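Local structure of TIR-NB-LRR type resistance protein RPV1 (Vitis rotundifolia, 5KU7) at residues A[21-26]-A[156-161]; A[48-53]-A[79-84]; A[74-79]-A[131-136]; A[121-124]-A[129-132]. The protein belongs to the TIR-NB-LRR class of plant disease-resistance proteins, here represented by its TIR domain, a module that in this family takes part in immune signalling. One frame throughout, in Å; residues are numbered along the deposited sequence.

Contact 1 (A[21-26]-A[156-161]); sequences YNFTDH and NQIKEI
Phe23, in the first turn of helix 23-33, reaches across to Ile158 of helix 154-175. Its CG stands anti to the backbone N (chi1 177°), which swings the ring toward the second segment until CE1 lies 3.7 Å from Ile158 CG1. The isoleucine branch comes at the ring obliquely, and the two side chains slide past one another in opposite directions. Flat and apolar, the phenylalanine fills such a buried place well, and its other contacts include a ring stack with Tyr101. One turn on, His26 offers only the root of its side chain: its CB meets the terminal methyl CD1 of Ile158 at 3.5 Å. The imidazole itself turns away to the second subunit, where NE2 is hydrogen-bonded to Glu154 of that subunit and the ring stacks on its His26. Ile158, whose unbranched arm CG1-CD1 threads between Phe23 and His26, also packs on His26 of the second subunit. Pairing of these two helices with a second copy is consistent with the AE interface known from plant TIR domains. Within the chain, Phe23 rests on Leu148 and Val67, and Ile161 on Trp146 and Leu148, so both helices pack against the central parallel sheet.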
loop_
_atom_site.group_PDB
_atom_site.type_symbol
_atom_site.label_atom_id
_atom_site.label_comp_id
_atom_site.label_asym_id
_atom_site.label_seq_id
_atom_site.Cartn_x
_atom_site.Cartn_y
_atom_site.Cartn_z
ATOM N N TYR A 21 7.611 -3.713 -1.234
ATOM C CA TYR A 21 6.488 -4.561 -1.533
ATOM C C TYR A 21 5.157 -3.869 -1.406
ATOM O O TYR A 21 4.149 -4.415 -1.826
ATOM C CB TYR A 21 6.515 -5.793 -0.630
ATOM C CG TYR A 21 7.705 -6.640 -0.931
ATOM C CD1 TYR A 21 7.819 -7.282 -2.150
ATOM C CD2 TYR A 21 8.750 -6.754 -0.023
ATOM C CE1 TYR A 21 8.918 -8.052 -2.445
ATOM C CE2 TYR A 21 9.850 -7.525 -0.304
ATOM C CZ TYR A 21 9.931 -8.167 -1.517
ATOM O OH TYR A 21 11.036 -8.929 -1.803
ATOM N N ASN A 22 5.133 -2.678 -0.823
ATOM C CA ASN A 22 3.844 -2.021 -0.659
ATOM C C ASN A 22 3.797 -0.693 -1.412
ATOM O O ASN A 22 3.450 -0.679 -2.600
ATOM C CB ASN A 22 3.495 -1.867 0.839
ATOM C CG ASN A 22 4.721 -1.620 1.712
ATOM O OD1 ASN A 22 5.384 -0.585 1.613
ATOM N ND2 ASN A 22 4.999 -2.560 2.606
ATOM N N PHE A 23 4.129 0.412 -0.746
ATOM C CA PHE A 23 3.897 1.725 -1.347
ATOM C C PHE A 23 4.551 1.917 -2.715
ATOM O O PHE A 23 3.882 2.266 -3.696
ATOM C CB PHE A 23 4.373 2.853 -0.434
ATOM C CG PHE A 23 4.222 4.209 -1.062
ATOM C CD1 PHE A 23 2.969 4.828 -1.108
ATOM C CD2 PHE A 23 5.309 4.841 -1.656
ATOM C CE1 PHE A 23 2.817 6.069 -1.698
ATOM C CE2 PHE A 23 5.169 6.098 -2.268
ATOM C CZ PHE A 23 3.926 6.716 -2.293
ATOM N N THR A 24 5.850 1.682 -2.783
ATOM C CA THR A 24 6.576 1.931 -4.019
ATOM C C THR A 24 6.026 1.040 -5.124
ATOM O O THR A 24 5.982 1.436 -6.281
ATOM C CB THR A 24 8.083 1.685 -3.845
ATOM O OG1 THR A 24 8.586 2.530 -2.797
ATOM C CG2 THR A 24 8.801 1.993 -5.122
ATOM N N ASP A 25 5.585 -0.160 -4.755
ATOM C CA ASP A 25 4.974 -1.077 -5.726
ATOM C C ASP A 25 3.670 -0.511 -6.288
ATOM O O ASP A 25 3.489 -0.490 -7.514
ATOM C CB ASP A 25 4.720 -2.445 -5.085
ATOM C CG ASP A 25 4.333 -3.489 -6.094
ATOM O OD1 ASP A 25 4.902 -3.471 -7.192
ATOM O OD2 ASP A 25 3.452 -4.323 -5.822
ATOM N N HIS A 26 2.789 -0.026 -5.397
ATOM C CA HIS A 26 1.517 0.610 -5.806
ATOM C C HIS A 26 1.793 1.857 -6.661
ATOM O O HIS A 26 1.084 2.123 -7.641
ATOM C CB HIS A 26 0.653 0.986 -4.581
ATOM C CG HIS A 26 0.174 -0.199 -3.789
ATOM N ND1 HIS A 26 -0.591 -1.209 -4.339
ATOM C CD2 HIS A 26 0.365 -0.538 -2.493
ATOM C CE1 HIS A 26 -0.851 -2.117 -3.416
ATOM N NE2 HIS A 26 -0.277 -1.737 -2.291
ATOM N N ASN A 156 -5.234 7.698 -3.146
ATOM C CA ASN A 156 -5.478 9.058 -3.596
ATOM C C ASN A 156 -4.226 9.885 -3.596
ATOM O O ASN A 156 -4.054 10.730 -4.450
ATOM C CB ASN A 156 -6.531 9.728 -2.721
ATOM C CG ASN A 156 -7.901 9.544 -3.274
ATOM O OD1 ASN A 156 -8.613 8.632 -2.866
ATOM N ND2 ASN A 156 -8.274 10.374 -4.249
ATOM N N GLN A 157 -3.388 9.660 -2.589
ATOM C CA GLN A 157 -2.059 10.235 -2.543
ATOM C C GLN A 157 -1.309 9.860 -3.796
ATOM O O GLN A 157 -0.697 10.698 -4.430
ATOM C CB GLN A 157 -1.291 9.748 -1.314
ATOM C CG GLN A 157 -1.773 10.372 0.007
ATOM C CD GLN A 157 -1.092 9.721 1.192
ATOM O OE1 GLN A 157 -0.880 8.502 1.206
ATOM N NE2 GLN A 157 -0.696 10.524 2.166
ATOM N N ILE A 158 -1.392 8.590 -4.160
ATOM C CA ILE A 158 -0.702 8.083 -5.334
ATOM C C ILE A 158 -1.287 8.617 -6.644
ATOM O O ILE A 158 -0.546 8.934 -7.570
ATOM C CB ILE A 158 -0.734 6.546 -5.373
ATOM C CG1 ILE A 158 0.202 5.975 -4.308
ATOM C CG2 ILE A 158 -0.365 6.047 -6.769
ATOM C CD1 ILE A 158 0.500 4.510 -4.489
ATOM N N LYS A 159 -2.611 8.682 -6.732
ATOM C CA LYS A 159 -3.249 9.216 -7.929
ATOM C C LYS A 159 -2.824 10.665 -8.149
ATOM O O LYS A 159 -2.548 11.095 -9.275
ATOM C CB LYS A 159 -4.775 9.118 -7.826
ATOM C CG LYS A 159 -5.526 9.714 -9.020
ATOM C CD LYS A 159 -7.051 9.647 -8.841
ATOM C CE LYS A 159 -7.550 10.659 -7.803
ATOM N NZ LYS A 159 -9.044 10.786 -7.778
ATOM N N GLU A 160 -2.748 11.413 -7.059
ATOM C CA GLU A 160 -2.377 12.814 -7.137
ATOM C C GLU A 160 -0.922 12.975 -7.642
ATOM O O GLU A 160 -0.647 13.755 -8.551
ATOM C CB GLU A 160 -2.570 13.461 -5.773
ATOM C CG GLU A 160 -1.884 14.778 -5.623
ATOM C CD GLU A 160 -2.189 15.420 -4.298
ATOM O OE1 GLU A 160 -3.042 14.872 -3.552
ATOM O OE2 GLU A 160 -1.576 16.471 -4.013
ATOM N N ILE A 161 -0.012 12.193 -7.075
ATOM C CA ILE A 161 1.387 12.210 -7.467
ATOM C C ILE A 161 1.590 11.830 -8.935
ATOM O O ILE A 161 2.306 12.498 -9.697
ATOM C CB ILE A 161 2.191 11.245 -6.582
ATOM C CG1 ILE A 161 2.255 11.778 -5.147
ATOM C CG2 ILE A 161 3.594 11.006 -7.158
ATOM C CD1 ILE A 161 2.641 10.727 -4.142
#

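Contact 2 (A[48-53]-A[79-84]); sequences EAIAPE and LDELVK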
loop_
_atom_site.group_PDB
_atom_site.type_symbol
_atom_site.label_atom_id
_atom_site.label_comp_id
_atom_site.label_asym_id
_atom_site.label_seq_id
_atom_site.Cartn_x
_atom_site.Cartn_y
_atom_site.Cartn_z
ATOM N N GLU A 48 29.758 -4.680 -2.760
ATOM C CA GLU A 48 29.801 -3.454 -1.972
ATOM C C GLU A 48 29.431 -2.220 -2.786
ATOM O O GLU A 48 28.834 -1.281 -2.267
ATOM C CB GLU A 48 31.197 -3.275 -1.361
ATOM C CG GLU A 48 31.401 -1.951 -0.631
ATOM C CD GLU A 48 32.715 -1.898 0.126
ATOM O OE1 GLU A 48 32.882 -2.683 1.084
ATOM O OE2 GLU A 48 33.585 -1.077 -0.236
ATOM N N ALA A 49 29.818 -2.213 -4.053
ATOM C CA ALA A 49 29.595 -1.058 -4.916
ATOM C C ALA A 49 28.295 -1.177 -5.686
ATOM O O ALA A 49 27.905 -2.268 -6.103
ATOM C CB ALA A 49 30.762 -0.884 -5.883
ATOM N N ILE A 50 27.644 -0.042 -5.899
ATOM C CA ILE A 50 26.364 -0.022 -6.597
ATOM C C ILE A 50 26.526 -0.561 -8.018
ATOM O O ILE A 50 27.561 -0.348 -8.657
ATOM C CB ILE A 50 25.788 1.389 -6.631
ATOM C CG1 ILE A 50 24.363 1.358 -7.155
ATOM C CG2 ILE A 50 26.650 2.295 -7.497
ATOM C CD1 ILE A 50 23.694 2.711 -7.108
ATOM N N ALA A 51 25.508 -1.278 -8.488
ATOM C CA ALA A 51 25.540 -1.912 -9.798
ATOM C C ALA A 51 25.560 -0.896 -10.937
ATOM O O ALA A 51 24.771 0.043 -10.944
ATOM C CB ALA A 51 24.357 -2.851 -9.953
ATOM N N PRO A 52 26.473 -1.090 -11.907
ATOM C CA PRO A 52 26.577 -0.235 -13.088
ATOM C C PRO A 52 25.284 -0.171 -13.878
ATOM O O PRO A 52 25.002 0.871 -14.453
ATOM C CB PRO A 52 27.691 -0.905 -13.917
ATOM C CG PRO A 52 28.514 -1.623 -12.915
ATOM C CD PRO A 52 27.544 -2.098 -11.863
ATOM N N GLU A 53 24.536 -1.270 -13.933
ATOM C CA GLU A 53 23.240 -1.292 -14.613
ATOM C C GLU A 53 22.296 -0.213 -14.042
ATOM O O GLU A 53 21.489 0.370 -14.773
ATOM C CB GLU A 53 22.588 -2.685 -14.497
ATOM C CG GLU A 53 21.086 -2.712 -14.844
ATOM C CD GLU A 53 20.414 -4.088 -14.665
ATOM O OE1 GLU A 53 21.135 -5.108 -14.586
ATOM O OE2 GLU A 53 19.156 -4.140 -14.616
ATOM N N LEU A 79 22.034 6.061 -1.289
ATOM C CA LEU A 79 22.729 7.350 -1.303
ATOM C C LEU A 79 23.552 7.525 -2.581
ATOM O O LEU A 79 23.552 8.603 -3.186
ATOM C CB LEU A 79 23.616 7.510 -0.058
ATOM C CG LEU A 79 22.828 7.713 1.231
ATOM C CD1 LEU A 79 23.729 7.942 2.418
ATOM C CD2 LEU A 79 21.852 8.878 1.087
ATOM N N ASP A 80 24.260 6.478 -2.990
ATOM C CA ASP A 80 25.069 6.560 -4.211
ATOM C C ASP A 80 24.135 6.748 -5.398
ATOM O O ASP A 80 24.447 7.468 -6.342
ATOM C CB ASP A 80 25.940 5.317 -4.382
ATOM C CG ASP A 80 27.146 5.329 -3.471
ATOM O OD1 ASP A 80 27.573 6.435 -3.060
ATOM O OD2 ASP A 80 27.676 4.238 -3.164
ATOM N N GLU A 81 22.980 6.090 -5.326
ATOM C CA GLU A 81 21.905 6.259 -6.297
ATOM C C GLU A 81 21.490 7.712 -6.442
ATOM O O GLU A 81 21.378 8.253 -7.549
ATOM C CB GLU A 81 20.690 5.444 -5.871
ATOM C CG GLU A 81 19.902 4.889 -7.005
ATOM C CD GLU A 81 19.004 3.772 -6.559
ATOM O OE1 GLU A 81 17.959 4.070 -5.928
ATOM O OE2 GLU A 81 19.364 2.593 -6.804
ATOM N N LEU A 82 21.243 8.322 -5.293
ATOM C CA LEU A 82 20.767 9.687 -5.218
ATOM C C LEU A 82 21.775 10.676 -5.759
ATOM O O LEU A 82 21.394 11.663 -6.388
ATOM C CB LEU A 82 20.425 10.050 -3.769
ATOM C CG LEU A 82 19.782 11.425 -3.593
ATOM C CD1 LEU A 82 18.506 11.544 -4.422
ATOM C CD2 LEU A 82 19.520 11.699 -2.125
ATOM N N VAL A 83 23.056 10.428 -5.501
ATOM C CA VAL A 83 24.120 11.303 -6.020
ATOM C C VAL A 83 24.117 11.289 -7.540
ATOM O O VAL A 83 24.187 12.334 -8.176
ATOM C CB VAL A 83 25.509 10.894 -5.511
ATOM C CG1 VAL A 83 26.592 11.704 -6.222
ATOM C CG2 VAL A 83 25.602 11.087 -4.003
ATOM N N LYS A 84 24.030 10.095 -8.119
ATOM C CA LYS A 84 23.946 9.949 -9.569
ATOM C C LYS A 84 22.746 10.704 -10.127
ATOM O O LYS A 84 22.849 11.390 -11.138
ATOM C CB LYS A 84 23.837 8.473 -9.966
ATOM C CG LYS A 84 23.758 8.275 -11.471
ATOM C CD LYS A 84 25.093 8.754 -12.145
ATOM C CE LYS A 84 25.048 8.587 -13.660
ATOM N NZ LYS A 84 26.368 8.894 -14.324
#
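The extended backbone around Ile50 runs past helix 76-91 and comes nearest at Ile50 and Asp80, whose CA atoms are 7.1 Å apart. One side chain bridges that gap. Ile50 points toward the helix, and its long arm is fully stretched, with CG1 anti to the backbone N (chi1 -171°) and CD1 continuing the line (chi2 175°). The methyl at its end therefore lands on the helix backbone itself: Ile50 CD1 is 3.9 Å from Glu81 N and 4.1 Å from Glu81 CA. It also lies 4.2 Å from Glu81 CB, and more loosely, at 4.4 Å, from the CB of Asp80. The two acidic residues present backbone and CB atoms here, so a hydrocarbon arm can rest against them. Their carboxylates are used elsewhere. Asp80 forms a salt bridge through OD2 with Lys129, its OD1 being held by another residue of the fold, while Glu81 OE1 is hydrogen-bonded to Ser13 OG of strand 8-14. Ile50 is further covered by Trp77, one turn earlier on the helix, so that its partly buried side chain has an aromatic wall beside it. A link of this kind, leading from the second strand along the chain, 38-39, at an edge of the sheet, into helix 52-59, corresponds to the BB loop of TIR domains, and Ile50 is one of the places where it leans on helix 76-91, beside the weak hydrogen bonds of Glu48 O.

Contact 3 (A[74-79]-A[131-136]); sequences HSRWCL and PRWRTA
Leu79 lies across one face of the Trp133 indole. Its CB sits 3.5 Å from the centroid of the five-membered ring and 14° off the ring normal, a CH-pi contact made almost straight down on the pyrrole part. The same side chain then runs over the bicycle toward the benzo ring, where Leu79 CD1 is 3.6 Å from Trp133 CD2, displaced toward the rim. With CG anti to the carbonyl carbon, the leucine crosses the indole at about a right angle and covers both rings with two of its carbons. Trp133 suits this place because it combines a broad apolar surface with one N-H, and that N-H is hydrogen-bonded to Asp80, the residue just after Leu79. In the flavodoxin-like TIR fold the contact joins helix 76-91 to helix 130-141, and Tyr122 of helix 113-122 meets the Trp133 ring with the planes inclined. Arg76 approaches the far end of the indole obliquely: Arg76 CD lies 4.0 Å from Trp133 CH2, so the aliphatic part of the arginine does the touching. A bend at chi3 then carries the guanidinium onward, its plane 32° from that of the indole, to a weak hydrogen bond from NH2 to Glu48 O. Both helices have small polar fastenings near their starts. Ser75, the N-cap of helix 76-91, accepts Cys78 N on its OG at 3.1 Å and 168°. On the partner helix, Pro131 O takes Thr135 N and Thr135 OG1 from opposite faces of its carbonyl plane.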
loop_
_atom_site.group_PDB
_atom_site.type_symbol
_atom_site.label_atom_id
_atom_site.label_comp_id
_atom_site.label_asym_id
_atom_site.label_seq_id
_atom_site.Cartn_x
_atom_site.Cartn_y
_atom_site.Cartn_z
ATOM N N HIS A 74 20.019 4.855 5.293
ATOM C CA HIS A 74 20.732 3.726 5.889
ATOM C C HIS A 74 21.253 2.781 4.816
ATOM O O HIS A 74 21.806 1.719 5.117
ATOM C CB HIS A 74 19.847 2.949 6.858
ATOM C CG HIS A 74 19.687 3.609 8.187
ATOM N ND1 HIS A 74 18.816 4.657 8.399
ATOM C CD2 HIS A 74 20.302 3.385 9.372
ATOM C CE1 HIS A 74 18.889 5.035 9.662
ATOM N NE2 HIS A 74 19.788 4.283 10.273
ATOM N N SER A 75 21.032 3.138 3.559
ATOM C CA SER A 75 21.539 2.316 2.487
ATOM C C SER A 75 22.488 3.143 1.643
ATOM O O SER A 75 22.092 4.133 1.037
ATOM C CB SER A 75 20.394 1.743 1.656
ATOM O OG SER A 75 20.847 1.301 0.395
ATOM N N ARG A 76 23.749 2.725 1.613
ATOM C CA ARG A 76 24.762 3.415 0.840
ATOM C C ARG A 76 24.381 3.365 -0.622
ATOM O O ARG A 76 24.582 4.344 -1.345
ATOM C CB ARG A 76 26.148 2.805 1.059
ATOM C CG ARG A 76 26.524 2.657 2.511
ATOM C CD ARG A 76 28.000 2.340 2.681
ATOM N NE ARG A 76 28.451 1.316 1.749
ATOM C CZ ARG A 76 28.542 0.024 2.040
ATOM N NH1 ARG A 76 28.196 -0.415 3.246
ATOM N NH2 ARG A 76 28.966 -0.829 1.115
ATOM N N TRP A 77 23.813 2.239 -1.052
ATOM C CA TRP A 77 23.347 2.119 -2.429
ATOM C C TRP A 77 22.301 3.177 -2.730
ATOM O O TRP A 77 22.378 3.830 -3.770
ATOM C CB TRP A 77 22.791 0.722 -2.714
ATOM C CG TRP A 77 23.851 -0.331 -2.897
ATOM C CD1 TRP A 77 24.934 -0.564 -2.091
ATOM C CD2 TRP A 77 23.914 -1.313 -3.942
ATOM N NE1 TRP A 77 25.678 -1.620 -2.582
ATOM C CE2 TRP A 77 25.071 -2.100 -3.713
ATOM C CE3 TRP A 77 23.109 -1.603 -5.054
ATOM C CZ2 TRP A 77 25.440 -3.156 -4.556
ATOM C CZ3 TRP A 77 23.483 -2.655 -5.898
ATOM C CH2 TRP A 77 24.637 -3.416 -5.638
ATOM N N CYS A 78 21.326 3.366 -1.834
ATOM C CA CYS A 78 20.350 4.439 -2.030
ATOM C C CYS A 78 21.066 5.806 -2.169
ATOM O O CYS A 78 20.759 6.609 -3.071
ATOM C CB CYS A 78 19.333 4.468 -0.874
ATOM S SG CYS A 78 18.076 3.113 -0.943
ATOM N N LEU A 79 22.034 6.061 -1.289
ATOM C CA LEU A 79 22.729 7.350 -1.303
ATOM C C LEU A 79 23.552 7.525 -2.581
ATOM O O LEU A 79 23.552 8.603 -3.186
ATOM C CB LEU A 79 23.616 7.510 -0.058
ATOM C CG LEU A 79 22.828 7.713 1.231
ATOM C CD1 LEU A 79 23.729 7.942 2.418
ATOM C CD2 LEU A 79 21.852 8.878 1.087
ATOM N N PRO A 131 30.103 13.968 2.633
ATOM C CA PRO A 131 29.823 15.299 2.066
ATOM C C PRO A 131 28.910 15.309 0.821
ATOM O O PRO A 131 27.918 16.042 0.819
ATOM C CB PRO A 131 31.222 15.815 1.711
ATOM C CG PRO A 131 32.102 15.164 2.708
ATOM C CD PRO A 131 31.542 13.780 2.889
ATOM N N ARG A 132 29.239 14.539 -0.217
ATOM C CA ARG A 132 28.420 14.503 -1.432
ATOM C C ARG A 132 27.056 13.856 -1.167
ATOM O O ARG A 132 26.066 14.141 -1.855
ATOM C CB ARG A 132 29.166 13.785 -2.558
ATOM C CG ARG A 132 30.338 14.618 -3.073
ATOM C CD ARG A 132 30.873 14.152 -4.411
ATOM N NE ARG A 132 29.871 14.322 -5.457
ATOM C CZ ARG A 132 30.142 14.343 -6.756
ATOM N NH1 ARG A 132 31.398 14.245 -7.179
ATOM N NH2 ARG A 132 29.155 14.499 -7.629
ATOM N N TRP A 133 27.024 12.976 -0.168
ATOM C CA TRP A 133 25.796 12.328 0.266
ATOM C C TRP A 133 24.893 13.371 0.912
ATOM O O TRP A 133 23.712 13.477 0.577
ATOM C CB TRP A 133 26.090 11.195 1.252
ATOM C CG TRP A 133 26.481 9.891 0.630
ATOM C CD1 TRP A 133 26.351 9.528 -0.681
ATOM C CD2 TRP A 133 27.071 8.767 1.300
ATOM N NE1 TRP A 133 26.827 8.247 -0.868
ATOM C CE2 TRP A 133 27.273 7.759 0.333
ATOM C CE3 TRP A 133 27.447 8.512 2.625
ATOM C CZ2 TRP A 133 27.835 6.521 0.651
ATOM C CZ3 TRP A 133 28.006 7.276 2.938
ATOM C CH2 TRP A 133 28.195 6.301 1.955
ATOM N N ARG A 134 25.469 14.141 1.836
ATOM C CA ARG A 134 24.740 15.194 2.539
ATOM C C ARG A 134 24.237 16.230 1.546
ATOM O O ARG A 134 23.136 16.767 1.677
ATOM C CB ARG A 134 25.626 15.880 3.587
ATOM C CG ARG A 134 26.102 14.971 4.709
ATOM C CD ARG A 134 26.502 15.770 5.948
ATOM N NE ARG A 134 25.480 15.605 6.977
ATOM C CZ ARG A 134 25.605 14.842 8.058
ATOM N NH1 ARG A 134 26.741 14.187 8.285
ATOM N NH2 ARG A 134 24.595 14.747 8.923
ATOM N N THR A 135 25.064 16.521 0.554
ATOM C CA THR A 135 24.705 17.492 -0.462
ATOM C C THR A 135 23.534 16.992 -1.311
ATOM O O THR A 135 22.585 17.732 -1.586
ATOM C CB THR A 135 25.910 17.810 -1.355
ATOM O OG1 THR A 135 26.834 18.609 -0.615
ATOM C CG2 THR A 135 25.482 18.567 -2.591
ATOM N N ALA A 136 23.588 15.725 -1.704
ATOM C CA ALA A 136 22.551 15.155 -2.561
ATOM C C ALA A 136 21.185 15.073 -1.848
ATOM O O ALA A 136 20.137 15.309 -2.463
ATOM C CB ALA A 136 22.977 13.801 -3.056
#

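Contact 4 (A[121-124]-A[129-132]); sequences GYEE and KIPR
Tyr122 is hydrogen-bonded through OH to the backbone O of Ala73, and that anchor at the far end of the ring leaves the root of the side chain to face Ile130. The contact across the two segments is apolar: Tyr122 CB lies 4.0 Å from Ile130 CD1 and equally 4.0 Å from Ile130 CG1. Ile130 reaches it with a straight arm, CG1 anti to the carbonyl carbon (chi1 -75°) and CD1 extended beyond it. A branched hydrocarbon fits this buried spot, where the helix end and the returning chain come close. Glu123 closes over the outer side. Its chain is bent at chi2 (-65°), which folds the carboxylate back until OE2 is 3.8 Å from Ile130 CD1, with CD and OE1 hardly farther, so the methyl meets the carboxylate as a whole; the two side chains cross at about a right angle. Leading away from Ile130, the Tyr122 ring packs on Arg76 and Leu79 of helix 76-91. Ile130 thus packs across the loop that joins helices 113-122 and 130-141, within the connection between the parallel strands 95-101 and 146-148 of the TIR fold.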
loop_
_atom_site.group_PDB
_atom_site.type_symbol
_atom_site.label_atom_id
_atom_site.label_comp_id
_atom_site.label_asym_id
_atom_site.label_seq_id
_atom_site.Cartn_x
_atom_site.Cartn_y
_atom_site.Cartn_z
ATOM N N GLY A 121 26.546 6.256 11.716
ATOM C CA GLY A 121 27.180 4.991 11.395
ATOM C C GLY A 121 28.185 5.072 10.258
ATOM O O GLY A 121 29.084 4.234 10.156
ATOM N N TYR A 122 28.069 6.097 9.418
ATOM C CA TYR A 122 28.983 6.241 8.284
ATOM C C TYR A 122 30.319 6.862 8.691
ATOM O O TYR A 122 31.321 6.720 7.984
ATOM C CB TYR A 122 28.333 7.087 7.187
ATOM C CG TYR A 122 27.180 6.381 6.517
ATOM C CD1 TYR A 122 27.193 5.002 6.350
ATOM C CD2 TYR A 122 26.071 7.082 6.080
ATOM C CE1 TYR A 122 26.138 4.343 5.749
ATOM C CE2 TYR A 122 25.002 6.426 5.480
ATOM C CZ TYR A 122 25.047 5.057 5.316
ATOM O OH TYR A 122 23.999 4.401 4.717
ATOM N N GLU A 123 30.327 7.510 9.853
ATOM C CA GLU A 123 31.462 8.307 10.314
ATOM C C GLU A 123 32.800 7.574 10.305
ATOM O O GLU A 123 33.829 8.158 9.965
ATOM C CB GLU A 123 31.187 8.829 11.724
ATOM C CG GLU A 123 30.151 9.935 11.768
ATOM C CD GLU A 123 30.601 11.195 11.049
ATOM O OE1 GLU A 123 31.814 11.331 10.766
ATOM O OE2 GLU A 123 29.731 12.044 10.754
ATOM N N GLU A 124 32.787 6.300 10.678
ATOM C CA GLU A 124 34.039 5.597 10.923
ATOM C C GLU A 124 34.629 4.918 9.687
ATOM O O GLU A 124 35.843 4.789 9.584
ATOM C CB GLU A 124 33.844 4.558 12.029
ATOM C CG GLU A 124 32.932 3.406 11.649
ATOM C CD GLU A 124 32.859 2.345 12.732
ATOM O OE1 GLU A 124 33.392 2.577 13.840
ATOM O OE2 GLU A 124 32.271 1.274 12.470
ATOM N N LYS A 129 32.816 9.886 1.864
ATOM C CA LYS A 129 31.681 9.968 0.948
ATOM C C LYS A 129 30.548 10.822 1.510
ATOM O O LYS A 129 29.692 11.286 0.763
ATOM C CB LYS A 129 31.169 8.561 0.617
ATOM C CG LYS A 129 32.191 7.709 -0.115
ATOM C CD LYS A 129 31.602 6.383 -0.553
ATOM C CE LYS A 129 30.422 6.558 -1.492
ATOM N NZ LYS A 129 29.866 5.223 -1.882
ATOM N N ILE A 130 30.564 11.032 2.823
ATOM C CA ILE A 130 29.502 11.752 3.541
ATOM C C ILE A 130 29.112 13.133 2.983
ATOM O O ILE A 130 27.924 13.447 2.888
ATOM C CB ILE A 130 29.889 11.926 5.020
ATOM C CG1 ILE A 130 29.730 10.593 5.758
ATOM C CG2 ILE A 130 29.056 13.033 5.670
ATOM C CD1 ILE A 130 30.008 10.664 7.240
ATOM N N PRO A 131 30.103 13.968 2.633
ATOM C CA PRO A 131 29.823 15.299 2.066
ATOM C C PRO A 131 28.910 15.309 0.821
ATOM O O PRO A 131 27.918 16.042 0.819
ATOM C CB PRO A 131 31.222 15.815 1.711
ATOM C CG PRO A 131 32.102 15.164 2.708
ATOM C CD PRO A 131 31.542 13.780 2.889
ATOM N N ARG A 132 29.239 14.539 -0.217
ATOM C CA ARG A 132 28.420 14.503 -1.432
ATOM C C ARG A 132 27.056 13.856 -1.167
ATOM O O ARG A 132 26.066 14.141 -1.855
ATOM C CB ARG A 132 29.166 13.785 -2.558
ATOM C CG ARG A 132 30.338 14.618 -3.073
ATOM C CD ARG A 132 30.873 14.152 -4.411
ATOM N NE ARG A 132 29.871 14.322 -5.457
ATOM C CZ ARG A 132 30.142 14.343 -6.756
ATOM N NH1 ARG A 132 31.398 14.245 -7.179
ATOM N NH2 ARG A 132 29.155 14.499 -7.629
#

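How the contacts relate
From the N terminus, contact 1 opens first, at helix 23-33, and closes last, on helix 154-175, so the other three all fall within its span. Contact 2 begins at 48-53 and returns at 79-84. Contact 3 starts at 74-79, before contact 2 has closed, and the two therefore cross, sharing Leu79 on helix 76-91. Contact 4 opens late in the loop of contact 3 and ends on the same start of helix 130-141, with Pro131 and Arg132 common to both. Contacts 2, 3 and 4 gather around helix 76-91 and its neighbours; contact 1, on the opposite side of the chain's centre, lies about 24 Å from contact 3 between centres.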